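Local coordinates for protein beta subunit of a putative Aromatic-ring-hydroxylating dioxygenase (Novosphingobium aromaticivorans DSM 12444, PDB 3EBY) that probably serves as the trimer-forming beta subunit of a bacterial aromatic-ring-hydroxylating dioxygenase, with an NTF2-like fold, at residues D30-W35 with A76-N81; V40-Y45 with R142-T147; Q46-E51 with P58-Y63; I124-K129 with C148-L153; V11-I16 with G93-T98. One frame throughout, in Å; residues are numbered along the deposited sequence. Where two conformers were deposited one is given.

Interaction 1. Residues D30-W35 with A76-N81; sequences DRLEQW and ALRKAN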
# COMPACT_ATOMS: atom_id res chain seq x y z
N ASP A 30 17.18 -4.51 -6.03
CA ASP A 30 18.18 -5.57 -6.21
C ASP A 30 19.46 -5.31 -5.38
O ASP A 30 20.56 -5.68 -5.80
CB ASP A 30 18.53 -5.73 -7.69
CG ASP A 30 19.33 -6.99 -7.97
OD1 ASP A 30 18.94 -8.06 -7.48
OD2 ASP A 30 20.28 -6.90 -8.76
N ARG A 31 19.30 -4.70 -4.21
CA ARG A 31 20.41 -4.58 -3.25
C ARG A 31 20.40 -5.79 -2.32
O ARG A 31 20.29 -5.66 -1.09
CB ARG A 31 20.33 -3.24 -2.50
CG ARG A 31 20.65 -2.07 -3.40
CD ARG A 31 20.68 -0.76 -2.68
NE ARG A 31 19.33 -0.25 -2.46
CZ ARG A 31 18.69 -0.30 -1.29
NH1 ARG A 31 19.30 -0.77 -0.22
NH2 ARG A 31 17.44 0.08 -1.20
N LEU A 32 20.55 -6.97 -2.91
CA LEU A 32 20.31 -8.22 -2.18
C LEU A 32 21.30 -8.42 -1.03
O LEU A 32 20.95 -8.97 0.02
CB LEU A 32 20.36 -9.43 -3.13
CG LEU A 32 19.35 -9.48 -4.30
CD1 LEU A 32 19.48 -10.82 -5.00
CD2 LEU A 32 17.89 -9.24 -3.85
N GLU A 33 22.49 -7.86 -1.18
CA GLU A 33 23.50 -7.96 -0.12
C GLU A 33 23.06 -7.32 1.22
O GLU A 33 23.55 -7.69 2.28
CB GLU A 33 24.82 -7.34 -0.58
CG GLU A 33 25.58 -8.18 -1.58
CD GLU A 33 25.07 -8.06 -3.01
OE1 GLU A 33 24.21 -7.18 -3.29
OE2 GLU A 33 25.53 -8.86 -3.86
N GLN A 34 22.17 -6.32 1.16
CA GLN A 34 21.66 -5.68 2.38
C GLN A 34 20.65 -6.57 3.12
O GLN A 34 20.47 -6.44 4.33
CB GLN A 34 20.99 -4.32 2.06
CG GLN A 34 20.42 -3.58 3.33
CD GLN A 34 19.64 -2.26 3.01
OE1 GLN A 34 19.27 -1.99 1.87
NE2 GLN A 34 19.31 -1.51 4.05
N TRP A 35 20.01 -7.48 2.39
CA TRP A 35 18.86 -8.22 2.91
C TRP A 35 19.20 -9.07 4.16
O TRP A 35 18.48 -8.98 5.16
CB TRP A 35 18.19 -9.04 1.79
CG TRP A 35 17.09 -9.99 2.25
CD1 TRP A 35 15.82 -9.65 2.65
CD2 TRP A 35 17.13 -11.42 2.20
NE1 TRP A 35 15.09 -10.78 2.92
CE2 TRP A 35 15.87 -11.88 2.66
CE3 TRP A 35 18.11 -12.35 1.84
CZ2 TRP A 35 15.57 -13.25 2.77
CZ3 TRP A 35 17.82 -13.70 1.96
CH2 TRP A 35 16.53 -14.14 2.37
N ALA A 76 24.29 -17.36 -4.16
CA ALA A 76 23.82 -18.20 -5.26
C ALA A 76 23.10 -17.37 -6.35
O ALA A 76 23.26 -17.62 -7.54
CB ALA A 76 22.91 -19.30 -4.73
N LEU A 77 22.27 -16.41 -5.94
CA LEU A 77 21.55 -15.55 -6.87
C LEU A 77 22.53 -14.70 -7.71
O LEU A 77 22.33 -14.51 -8.91
CB LEU A 77 20.56 -14.65 -6.12
CG LEU A 77 19.34 -15.37 -5.50
CD1 LEU A 77 18.40 -14.39 -4.82
CD2 LEU A 77 18.60 -16.15 -6.52
N ARG A 78 23.59 -14.22 -7.08
CA ARG A 78 24.65 -13.50 -7.81
C ARG A 78 25.43 -14.43 -8.74
O ARG A 78 25.74 -14.06 -9.87
CB ARG A 78 25.62 -12.85 -6.82
CG ARG A 78 25.00 -11.80 -5.92
CD ARG A 78 24.08 -10.93 -6.67
NE ARG A 78 23.75 -9.70 -5.96
CZ ARG A 78 22.81 -8.86 -6.36
NH1 ARG A 78 22.06 -9.17 -7.40
NH2 ARG A 78 22.58 -7.74 -5.69
N LYS A 79 25.82 -15.59 -8.24
CA LYS A 79 26.62 -16.53 -9.01
C LYS A 79 25.86 -17.02 -10.25
O LYS A 79 26.41 -17.02 -11.35
CB LYS A 79 27.03 -17.71 -8.13
CG LYS A 79 28.21 -18.49 -8.66
CD LYS A 79 28.75 -19.44 -7.59
N ALA A 80 24.61 -17.43 -10.08
CA ALA A 80 23.84 -17.98 -11.18
C ALA A 80 22.81 -16.97 -11.62
O ALA A 80 21.62 -17.25 -11.59
CB ALA A 80 23.16 -19.31 -10.76
N ASN A 81 23.28 -15.81 -12.07
CA ASN A 81 22.40 -14.66 -12.39
C ASN A 81 21.36 -14.97 -13.46
O ASN A 81 21.69 -15.49 -14.53
CB ASN A 81 23.25 -13.45 -12.82
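Asp30, the positive-phi residue that closes helix 8-28 in a Schellman motif, offers Arg78 two kinds of oxygen. Its backbone O accepts Arg78 NH2 at 2.9 Å, in the guanidinium plane. Its carboxylate, with CG anti to the backbone N (chi1 -168°), meets the arginine tip to tip, OD2 lying 3.2 Å from Arg78 NH1. Carboxylate and guanidinium planes stand perpendicular, and NH1 meets OD2 from above the carboxylate plane; the second bond, to OD1, is weak. Arg31 sets out away from the helix and pairs with Asp29. Leu32 lies over one face of the guanidinium, its CG 3.8 Å above the plane of Arg78, while its CD1 touches Leu77 CD1 at 3.7 Å; Leu27 and Val74 also pack on Leu32. Glu33, bent at chi2, meets Arg78 tip to tip, and the arginine grips it side-on: OE1 takes Arg78 NH2 through its syn lone pair at 3.0 Å, almost straight (177°), and OE2 takes Arg78 NE at 2.9 Å. Two acids and a carbonyl along its rim fix the guanidinium's rotation. This is a surface salt-bridge network, tying the turn after helix 8-28 to the last turn of helix 67-79 in an NTF2-like alpha+beta fold.

Interaction 2. Residues V40-Y45 with R142-T147; sequences VDDCLY and RLKSRT
The one parallel pairing in the six-stranded mixed sheet joins strands 43-49 and 142-150, and this contact is where it begins. The short segments 43-45 and 145-147 run 10° apart. Leu44 N donates to Lys144 O at 3.0 Å, and Leu44 O accepts Arg146 N at 2.9 Å, so Leu44 reaches with both its backbone groups to the residues flanking its partner Ser145. Upstream, past the corner each chain makes, Val40 N donates to Leu143 O at 2.9 Å. Lys144 and Ser145 both face Arg133 on the next strand, a classic beta bulge, the chain turning a corner there, consistent with the strongly curved sheet of an NTF2-like fold. Lys144, with CG anti to the backbone N and a bend at chi2 (59°), lays its CD on Val40 CG2 and brings NZ to Asp42 O at 2.8 Å, in the carbonyl plane. The salt bridge from Lys144 NZ to Asp42 OD2 is long, 3.6 Å; a water accepts from Lys144 NZ and donates weakly to Asp42 OD2. Arg142 spreads its guanidinium over Val40, whose CA sits 3.7 Å above the centre of the Arg142 plane. Beyond the bulge, Tyr45 and Arg146 run side by side, Tyr45 CD1 lying 4.0 Å from Arg146 CG; the phenol OH continues to the C-terminal carboxylate of Ile163, and the guanidinium to Asp132, Asn20, Tyr130 and Tyr23.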
# COMPACT_ATOMS: atom_id res chain seq x y z
N VAL A 40 18.69 -10.75 12.64
CA VAL A 40 19.69 -11.15 13.64
C VAL A 40 20.41 -12.38 13.09
O VAL A 40 19.91 -13.02 12.13
CB VAL A 40 19.07 -11.49 15.00
CG1 VAL A 40 18.21 -10.31 15.51
CG2 VAL A 40 18.24 -12.84 14.97
N ASP A 41 21.53 -12.77 13.70
CA ASP A 41 22.32 -13.93 13.20
C ASP A 41 21.53 -15.24 13.35
O ASP A 41 21.49 -16.07 12.42
CB ASP A 41 23.65 -14.06 13.94
CG ASP A 41 24.67 -12.96 13.56
OD1 ASP A 41 24.35 -12.08 12.74
OD2 ASP A 41 25.76 -12.95 14.18
N ASP A 42 20.93 -15.43 14.52
CA ASP A 42 20.18 -16.67 14.85
C ASP A 42 18.68 -16.46 14.55
O ASP A 42 17.85 -16.35 15.44
CB ASP A 42 20.41 -17.02 16.32
CG ASP A 42 19.71 -18.31 16.74
OD1 ASP A 42 19.31 -19.11 15.86
OD2 ASP A 42 19.50 -18.47 17.95
N CYS A 43 18.39 -16.36 13.27
CA CYS A 43 17.08 -15.94 12.79
C CYS A 43 16.33 -17.10 12.14
O CYS A 43 16.90 -18.19 11.92
CB CYS A 43 17.27 -14.83 11.75
SG CYS A 43 18.21 -15.35 10.26
N LEU A 44 15.08 -16.82 11.76
CA LEU A 44 14.27 -17.73 10.96
C LEU A 44 13.52 -16.93 9.88
O LEU A 44 12.90 -15.92 10.17
CB LEU A 44 13.29 -18.50 11.84
CG LEU A 44 12.36 -19.48 11.08
CD1 LEU A 44 13.17 -20.66 10.52
CD2 LEU A 44 11.25 -19.98 11.98
N TYR A 45 13.73 -17.31 8.62
CA TYR A 45 13.00 -16.75 7.50
C TYR A 45 12.35 -17.90 6.75
O TYR A 45 13.04 -18.83 6.34
CB TYR A 45 13.93 -15.98 6.56
CG TYR A 45 13.24 -15.46 5.31
CD1 TYR A 45 12.44 -14.33 5.36
CD2 TYR A 45 13.34 -16.14 4.10
CE1 TYR A 45 11.77 -13.85 4.20
CE2 TYR A 45 12.68 -15.68 2.94
CZ TYR A 45 11.94 -14.52 2.99
OH TYR A 45 11.29 -14.10 1.84
N ARG A 142 15.82 -5.27 14.00
CA ARG A 142 16.19 -6.43 13.20
C ARG A 142 15.15 -7.55 13.40
O ARG A 142 14.56 -7.67 14.49
CB ARG A 142 17.59 -6.94 13.59
CG ARG A 142 18.76 -5.97 13.24
CD ARG A 142 20.10 -6.69 13.23
NE ARG A 142 20.43 -7.15 14.57
CZ ARG A 142 21.41 -7.97 14.88
NH1 ARG A 142 22.25 -8.43 13.95
NH2 ARG A 142 21.56 -8.35 16.15
N LEU A 143 14.95 -8.35 12.35
CA LEU A 143 14.05 -9.50 12.41
C LEU A 143 14.70 -10.67 13.14
O LEU A 143 15.80 -11.09 12.80
CB LEU A 143 13.65 -9.95 11.00
CG LEU A 143 12.63 -9.09 10.25
CD1 LEU A 143 12.56 -9.47 8.74
CD2 LEU A 143 11.25 -9.18 10.94
N LYS A 144 14.04 -11.12 14.19
CA LYS A 144 14.32 -12.44 14.81
C LYS A 144 13.68 -13.56 13.94
O LYS A 144 14.31 -14.61 13.65
CB LYS A 144 13.77 -12.49 16.23
CG LYS A 144 13.95 -13.84 16.93
CD LYS A 144 15.40 -14.24 17.04
CE LYS A 144 15.59 -15.47 17.94
NZ LYS A 144 17.04 -15.80 18.07
N SER A 145 12.44 -13.35 13.54
CA SER A 145 11.78 -14.29 12.63
C SER A 145 10.76 -13.59 11.74
O SER A 145 10.04 -12.69 12.17
CB SER A 145 11.10 -15.42 13.39
OG SER A 145 9.99 -14.96 14.15
N ARG A 146 10.73 -14.03 10.49
CA ARG A 146 9.71 -13.57 9.49
C ARG A 146 9.18 -14.77 8.74
O ARG A 146 9.95 -15.54 8.11
CB ARG A 146 10.31 -12.54 8.53
CG ARG A 146 9.49 -12.28 7.23
CD ARG A 146 9.79 -10.90 6.60
NE ARG A 146 9.13 -9.83 7.39
CZ ARG A 146 9.18 -8.53 7.09
NH1 ARG A 146 9.80 -8.10 5.99
NH2 ARG A 146 8.51 -7.67 7.82
N THR A 147 7.87 -14.92 8.80
CA THR A 147 7.17 -15.91 8.05
C THR A 147 6.27 -15.18 7.04
O THR A 147 5.47 -14.34 7.41
CB THR A 147 6.30 -16.81 8.97
OG1 THR A 147 7.12 -17.50 9.92
CG2 THR A 147 5.49 -17.81 8.14
O HOH W 1 16.27 -18.72 18.97

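Interaction 3. Residues Q46-E51 with P58-Y63; sequences QVIARE and PAAVMY
This is an antiparallel hairpin contact at the margin of the sheet, where strand 60-64, outermost within the chain, folds back on strand 43-49. Two backbone bonds hold it: Val47 N donates to Met62 O at 3.0 Å, and Val61 N reaches Val47 O at 2.8 Å, nearly along the C=O axis. Val61 and Met62 both face Val47, a classic beta bulge at the corner of segment 58-63. Val47 and Met62, here selenomethionine, lie side by side and point the same way, their CB atoms 3.8 Å apart; Met62 also packs on Tyr45 and Ala160. On the other face Gln46 and Tyr63 form a non-hydrogen-bonded pair. Gln46 CG takes the crowded position between the backbone N and the carbonyl carbon (chi1 69°), and the extended chain carries OE1 to the edge of the Tyr63 ring, 3.8 Å from CD2. A water donates to Pro58 O at 2.9 Å and weakly to Gln46 OE1, while Gln46 NE2 is bonded to Thr147 OG1. Further along, Ile48 CG2 presses on Ala60, 3.5 Å from both its CA and CB, tighter than usual for the first of these. Arg50 reaches Asp28 of the second subunit. The Val47-Met62 face is thus apolar, while the other combines the Ile48-Ala60 carbon contact with the Gln46 amide and a water, consistent with the partial exposure of Gln46.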
# COMPACT_ATOMS: atom_id res chain seq x y z
N GLN A 46 11.05 -17.81 6.54
CA GLN A 46 10.37 -18.83 5.77
C GLN A 46 9.22 -18.27 4.96
O GLN A 46 8.66 -17.19 5.28
CB GLN A 46 9.92 -19.98 6.67
CG GLN A 46 8.82 -19.67 7.62
CD GLN A 46 8.62 -20.77 8.68
OE1 GLN A 46 9.10 -21.90 8.53
NE2 GLN A 46 7.92 -20.42 9.75
N VAL A 47 8.90 -18.99 3.90
CA VAL A 47 7.83 -18.62 2.97
C VAL A 47 6.92 -19.88 2.87
O VAL A 47 7.37 -20.96 2.43
CB VAL A 47 8.41 -18.20 1.59
CG1 VAL A 47 7.26 -17.92 0.59
CG2 VAL A 47 9.35 -16.93 1.74
N ILE A 48 5.68 -19.74 3.34
CA ILE A 48 4.77 -20.87 3.51
C ILE A 48 3.38 -20.52 3.02
O ILE A 48 2.91 -19.39 3.21
CB ILE A 48 4.67 -21.31 4.98
CG1 ILE A 48 4.53 -20.10 5.90
CG2 ILE A 48 5.89 -22.10 5.37
CD1 ILE A 48 3.87 -20.42 7.25
N ALA A 49 2.74 -21.47 2.35
CA ALA A 49 1.37 -21.26 1.83
C ALA A 49 0.36 -21.12 2.97
O ALA A 49 0.49 -21.79 4.00
CB ALA A 49 0.97 -22.43 0.91
N ARG A 50 -0.63 -20.23 2.80
CA ARG A 50 -1.65 -19.99 3.84
C ARG A 50 -2.25 -21.32 4.35
O ARG A 50 -2.41 -21.52 5.55
CB ARG A 50 -2.77 -19.10 3.28
CG ARG A 50 -3.82 -18.67 4.34
CD ARG A 50 -5.12 -18.15 3.70
NE ARG A 50 -5.04 -16.78 3.14
CZ ARG A 50 -5.69 -15.72 3.62
NH1 ARG A 50 -6.38 -15.79 4.76
NH2 ARG A 50 -5.60 -14.55 2.99
N GLU A 51 -2.62 -22.19 3.44
CA GLU A 51 -3.25 -23.46 3.84
C GLU A 51 -2.32 -24.40 4.61
O GLU A 51 -2.79 -25.25 5.39
CB GLU A 51 -3.81 -24.17 2.64
CG GLU A 51 -5.05 -23.52 2.10
CD GLU A 51 -5.52 -24.16 0.84
OE1 GLU A 51 -4.77 -24.09 -0.17
OE2 GLU A 51 -6.65 -24.71 0.83
N PRO A 58 3.73 -28.33 7.85
CA PRO A 58 3.70 -27.14 6.99
C PRO A 58 4.96 -26.98 6.15
O PRO A 58 6.02 -26.61 6.64
CB PRO A 58 3.57 -25.99 8.00
CG PRO A 58 3.00 -26.63 9.22
CD PRO A 58 3.63 -27.98 9.27
N ALA A 59 4.81 -27.24 4.86
CA ALA A 59 5.87 -27.20 3.92
C ALA A 59 6.22 -25.76 3.60
O ALA A 59 5.37 -24.98 3.16
CB ALA A 59 5.45 -27.94 2.64
N ALA A 60 7.47 -25.40 3.84
CA ALA A 60 7.96 -24.09 3.45
C ALA A 60 8.61 -24.23 2.08
O ALA A 60 9.42 -25.13 1.86
CB ALA A 60 8.98 -23.58 4.45
N VAL A 61 8.31 -23.31 1.18
CA VAL A 61 8.91 -23.31 -0.16
C VAL A 61 10.20 -22.46 -0.21
O VAL A 61 10.93 -22.47 -1.20
CB VAL A 61 7.87 -22.84 -1.22
CG1 VAL A 61 8.52 -22.71 -2.59
CG2 VAL A 61 6.69 -23.84 -1.27
N MSE A 62 10.48 -21.73 0.86
CA MSE A 62 11.76 -21.06 1.05
C MSE A 62 12.02 -21.08 2.56
O MSE A 62 11.10 -20.92 3.37
CB MSE A 62 11.74 -19.62 0.49
CG MSE A 62 13.10 -19.05 0.24
SE MSE A 62 13.05 -17.31 -0.74
CE MSE A 62 11.77 -17.52 -1.62
N TYR A 63 13.23 -21.45 2.96
CA TYR A 63 13.46 -21.70 4.38
C TYR A 63 14.94 -21.45 4.76
O TYR A 63 15.86 -22.01 4.13
CB TYR A 63 13.09 -23.13 4.70
CG TYR A 63 13.32 -23.52 6.13
CD1 TYR A 63 14.54 -24.04 6.54
CD2 TYR A 63 12.30 -23.41 7.07
CE1 TYR A 63 14.74 -24.41 7.86
CE2 TYR A 63 12.50 -23.75 8.37
CZ TYR A 63 13.71 -24.26 8.76
OH TYR A 63 13.89 -24.61 10.06
O HOH W 2 7.56 -24.99 8.43

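Interaction 4. Residues I124-K129 with C148-L153; sequences IYNAGK and CIYDTL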
# COMPACT_ATOMS: atom_id res chain seq x y z
N ILE A 124 0.53 -9.69 -10.60
CA ILE A 124 0.67 -10.01 -9.19
C ILE A 124 1.44 -11.32 -9.05
O ILE A 124 1.01 -12.37 -9.56
CB ILE A 124 -0.69 -10.18 -8.49
CG1 ILE A 124 -1.54 -8.90 -8.61
CG2 ILE A 124 -0.44 -10.55 -7.04
CD1 ILE A 124 -3.04 -9.16 -8.68
N TYR A 125 2.63 -11.24 -8.46
CA TYR A 125 3.49 -12.42 -8.30
C TYR A 125 3.21 -13.20 -7.02
O TYR A 125 3.08 -14.45 -7.06
CB TYR A 125 4.96 -11.99 -8.37
CG TYR A 125 5.93 -13.07 -8.02
CD1 TYR A 125 6.01 -14.23 -8.76
CD2 TYR A 125 6.73 -12.95 -6.91
CE1 TYR A 125 6.90 -15.24 -8.42
CE2 TYR A 125 7.59 -13.96 -6.53
CZ TYR A 125 7.70 -15.09 -7.31
OH TYR A 125 8.59 -16.08 -6.95
N ASN A 126 3.15 -12.49 -5.88
CA ASN A 126 2.92 -13.13 -4.59
C ASN A 126 2.24 -12.16 -3.64
O ASN A 126 2.76 -11.04 -3.43
CB ASN A 126 4.27 -13.62 -4.00
CG ASN A 126 4.10 -14.43 -2.76
OD1 ASN A 126 4.07 -13.89 -1.66
ND2 ASN A 126 3.91 -15.76 -2.93
N ALA A 127 1.04 -12.52 -3.18
CA ALA A 127 0.32 -11.76 -2.14
C ALA A 127 0.26 -12.57 -0.85
O ALA A 127 0.04 -13.79 -0.88
CB ALA A 127 -1.13 -11.42 -2.62
N GLY A 128 0.37 -11.89 0.29
CA GLY A 128 0.38 -12.58 1.59
C GLY A 128 0.42 -11.62 2.76
O GLY A 128 0.09 -10.45 2.60
N LYS A 129 0.86 -12.11 3.92
CA LYS A 129 1.16 -11.26 5.03
C LYS A 129 2.43 -11.73 5.72
O LYS A 129 2.75 -12.93 5.70
CB LYS A 129 0.01 -11.19 6.02
CG LYS A 129 -0.24 -12.44 6.80
CD LYS A 129 -1.20 -12.18 7.95
CE LYS A 129 -1.60 -13.46 8.64
NZ LYS A 129 -2.42 -13.18 9.89
N CYS A 148 6.47 -15.48 5.76
CA CYS A 148 5.67 -14.89 4.69
C CYS A 148 4.59 -15.89 4.35
O CYS A 148 4.87 -16.96 3.76
CB CYS A 148 6.54 -14.64 3.45
SG CYS A 148 8.07 -13.69 3.75
N ILE A 149 3.38 -15.63 4.85
CA ILE A 149 2.24 -16.54 4.66
C ILE A 149 1.46 -16.12 3.39
O ILE A 149 0.83 -15.04 3.36
CB ILE A 149 1.27 -16.52 5.90
CG1 ILE A 149 2.02 -16.85 7.19
CG2 ILE A 149 0.09 -17.51 5.66
CD1 ILE A 149 1.14 -16.90 8.44
N TYR A 150 1.58 -16.91 2.31
CA TYR A 150 1.18 -16.42 0.99
C TYR A 150 -0.02 -17.15 0.38
O TYR A 150 -0.30 -18.33 0.68
CB TYR A 150 2.38 -16.41 0.02
CG TYR A 150 2.81 -17.82 -0.43
CD1 TYR A 150 2.25 -18.42 -1.54
CD2 TYR A 150 3.78 -18.53 0.28
CE1 TYR A 150 2.64 -19.70 -1.94
CE2 TYR A 150 4.18 -19.82 -0.13
CZ TYR A 150 3.59 -20.40 -1.21
OH TYR A 150 3.99 -21.66 -1.62
N ASP A 151 -0.74 -16.41 -0.46
CA ASP A 151 -1.97 -16.87 -1.09
C ASP A 151 -1.73 -17.45 -2.49
O ASP A 151 -2.32 -18.46 -2.85
CB ASP A 151 -2.98 -15.70 -1.17
CG ASP A 151 -3.41 -15.21 0.18
OD1 ASP A 151 -3.22 -15.97 1.17
OD2 ASP A 151 -3.88 -14.05 0.26
N THR A 152 -0.84 -16.82 -3.25
CA THR A 152 -0.65 -17.08 -4.68
C THR A 152 0.06 -18.42 -4.91
O THR A 152 1.16 -18.64 -4.39
CB THR A 152 0.18 -15.96 -5.31
OG1 THR A 152 -0.29 -14.68 -4.83
CG2 THR A 152 0.10 -15.99 -6.86
N LEU A 153 -0.54 -19.28 -5.73
CA LEU A 153 -0.09 -20.70 -5.89
C LEU A 153 1.30 -20.81 -6.51
O LEU A 153 2.20 -21.49 -5.97
CB LEU A 153 -1.08 -21.46 -6.78
CG LEU A 153 -0.75 -22.93 -7.14
CD1 LEU A 153 -0.53 -23.77 -5.90
CD2 LEU A 153 -1.87 -23.52 -8.00
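Thr152 OG1 is gripped by two hydrogen bonds: Ala127 N donates to it at 3.0 Å, close to straight (163°), and the other is shared with Thr122 OG1 of the second subunit. Thr152 OG1 stands anti to its own carbonyl carbon, which puts CG2 anti to the backbone N, against Tyr125 O at 3.4 Å. Asp151 N donates to Ala127 O at 2.8 Å, nearly along the C=O axis, while the Asp151 carboxylate turns to Arg50. Regular antiparallel pairing follows: Lys129 N to Ile149 O at 3.0 Å, and Ile149 N to Lys129 O at 2.9 Å. Between that pair and the Asp151-Ala127 bond, Gly128 and Tyr150 form a non-hydrogen-bonded pair, their CA atoms 4.0 Å apart and Gly128 CA 3.1 Å from Ile149 O. Asn126 crosses Tyr150 at about a right angle, its ND2 3.4 Å from Tyr150 CB, the amide and ring planes 52° apart; Tyr111 OH holds Asn126 OD1. Toward strand 104-116, Tyr125 and Asn126 form a classic beta bulge opposite Val113. The short strand segments cross at 122°, a strong twist that fits the curved antiparallel hairpin of an NTF2-like sheet, whose end meets the neighbouring subunit of the trimer.

Interaction 5. Residues V11-I16 with G93-T98; sequences VAQSAI and GRAVIT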
# COMPACT_ATOMS: atom_id res chain seq x y z
N VAL A 11 6.84 4.83 18.99
CA VAL A 11 8.23 4.59 18.62
C VAL A 11 8.38 3.21 17.96
O VAL A 11 8.92 3.12 16.86
CB VAL A 11 9.20 4.77 19.82
CG1 VAL A 11 10.63 4.34 19.45
CG2 VAL A 11 9.19 6.24 20.28
N ALA A 12 7.84 2.16 18.58
CA ALA A 12 7.90 0.81 17.98
C ALA A 12 7.14 0.77 16.63
O ALA A 12 7.62 0.17 15.67
CB ALA A 12 7.34 -0.22 18.92
N GLN A 13 5.95 1.39 16.58
CA GLN A 13 5.16 1.43 15.32
C GLN A 13 5.99 2.04 14.18
O GLN A 13 6.09 1.47 13.08
CB GLN A 13 3.88 2.25 15.53
CG GLN A 13 2.98 2.30 14.28
CD GLN A 13 2.27 1.01 14.04
OE1 GLN A 13 1.58 0.52 14.92
NE2 GLN A 13 2.42 0.45 12.82
N SER A 14 6.56 3.21 14.43
CA SER A 14 7.35 3.90 13.41
C SER A 14 8.57 3.09 13.01
O SER A 14 8.93 3.06 11.83
CB SER A 14 7.79 5.29 13.89
OG SER A 14 6.69 6.12 14.08
N ALA A 15 9.27 2.51 14.00
CA ALA A 15 10.46 1.68 13.74
C ALA A 15 10.14 0.51 12.79
O ALA A 15 10.87 0.23 11.82
CB ALA A 15 11.07 1.16 15.11
N ILE A 16 9.03 -0.16 13.05
CA ILE A 16 8.64 -1.33 12.26
C ILE A 16 8.16 -0.91 10.87
O ILE A 16 8.53 -1.54 9.87
CB ILE A 16 7.58 -2.19 13.02
CG1 ILE A 16 8.26 -2.90 14.21
CG2 ILE A 16 6.90 -3.17 12.09
CD1 ILE A 16 7.32 -3.49 15.21
N GLY A 93 1.67 -3.07 3.56
CA GLY A 93 0.75 -2.36 4.41
C GLY A 93 1.36 -1.91 5.72
O GLY A 93 2.42 -2.40 6.15
N ARG A 94 0.66 -1.01 6.41
CA ARG A 94 1.04 -0.60 7.75
C ARG A 94 0.98 -1.82 8.70
O ARG A 94 0.08 -2.64 8.61
CB ARG A 94 0.13 0.52 8.24
CG ARG A 94 0.44 1.06 9.63
CD ARG A 94 -0.51 2.20 9.93
NE ARG A 94 -0.33 2.78 11.25
CZ ARG A 94 0.34 3.90 11.49
NH1 ARG A 94 1.05 4.47 10.52
NH2 ARG A 94 0.39 4.39 12.72
N ALA A 95 1.94 -1.90 9.60
CA ALA A 95 2.05 -3.05 10.53
C ALA A 95 1.04 -2.95 11.67
O ALA A 95 0.83 -1.86 12.24
CB ALA A 95 3.49 -3.15 11.10
N VAL A 96 0.48 -4.10 12.03
CA VAL A 96 -0.30 -4.26 13.26
C VAL A 96 0.53 -4.96 14.31
O VAL A 96 0.96 -6.12 14.12
CB VAL A 96 -1.61 -5.06 13.00
CG1 VAL A 96 -2.43 -5.19 14.29
CG2 VAL A 96 -2.47 -4.39 11.89
N ILE A 97 0.86 -4.23 15.36
CA ILE A 97 1.61 -4.80 16.47
C ILE A 97 0.68 -5.71 17.29
O ILE A 97 -0.38 -5.26 17.77
CB ILE A 97 2.23 -3.71 17.35
CG1 ILE A 97 3.31 -2.96 16.55
CG2 ILE A 97 2.83 -4.30 18.66
CD1 ILE A 97 3.80 -1.70 17.23
N THR A 98 1.10 -6.96 17.45
CA THR A 98 0.28 -7.98 18.08
C THR A 98 0.75 -8.41 19.46
O THR A 98 0.05 -9.16 20.14
CB THR A 98 0.21 -9.24 17.19
OG1 THR A 98 1.53 -9.76 16.96
CG2 THR A 98 -0.46 -8.92 15.85
O HOH W 3 -0.17 -1.51 15.75
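The Gln13 amide lies over one face of the Arg94 guanidinium, the planes 7° apart and stacked, with Gln13 NE2 3.9 Å above the Arg94 plane and displaced toward its rim. The side chains themselves cross at about a right angle: Arg94 is extended from CG to NE, whereas Gln13 CG, anti to the backbone N, lies against Arg94 NH2 at 3.7 Å, and the bend at chi2 (74°) turns the amide over the guanidinium. At the edge of the amide, Gln13 NE2 donates to Ala95 O at 2.9 Å; the bond is nearly straight (171°), in both planes and on a carbonyl lone pair. The same nitrogen also binds Asp17 OD2, while Asp17 OD1 accepts Ala95 N. Gln13 OE1 receives a water at 2.8 Å, and that water accepts Ile97 N at 2.9 Å, so the amide is tied to Ala95 O directly and to Ile97 N through water. Apolar contacts lie alongside: Ile16 CG2 meets Ala95 CB at 3.6 Å, Ile97 CD1 meets Ala12 CB at 4.2 Å, and Ile97 CG1 meets Ile16 CD1. Val105 on the next strand touches both isoleucines. Helix 8-28 thus rests on strand 87-101, outermost in the sheet within this chain. Arg94 NE forms a salt bridge with Asp18 of the second subunit, and Asp17 of its own chain is a long, weak ion partner of NH1. The amide's polar edge ties helix to strand while its face lies on a charge that continues to the neighbouring subunit.

In the fold
Interactions 2, 3 and 4 form one continuous stretch of sheet: 2 and 3 share strand 43-49, 2 and 4 share strand 142-150, and interactions 3 and 4 are joined by the Arg50-Asp151 salt bridge and by Gln46 O to Cys148 N. Interaction 4 is buried and held mainly through backbone bonds; interactions 2 and 3 are partly buried, combining backbone pairing with polar side chains and water. Interaction 1 is a surface contact between a loop and a helix, made by charges, and meets interaction 2 where Trp35 packs on Tyr45. Interaction 5, about 28 Å from interaction 1 between centres, is partly buried and sets a helix on an outer strand through an amide, a water and apolar side chains. Interactions 3, 4 and 5 reach the second subunit.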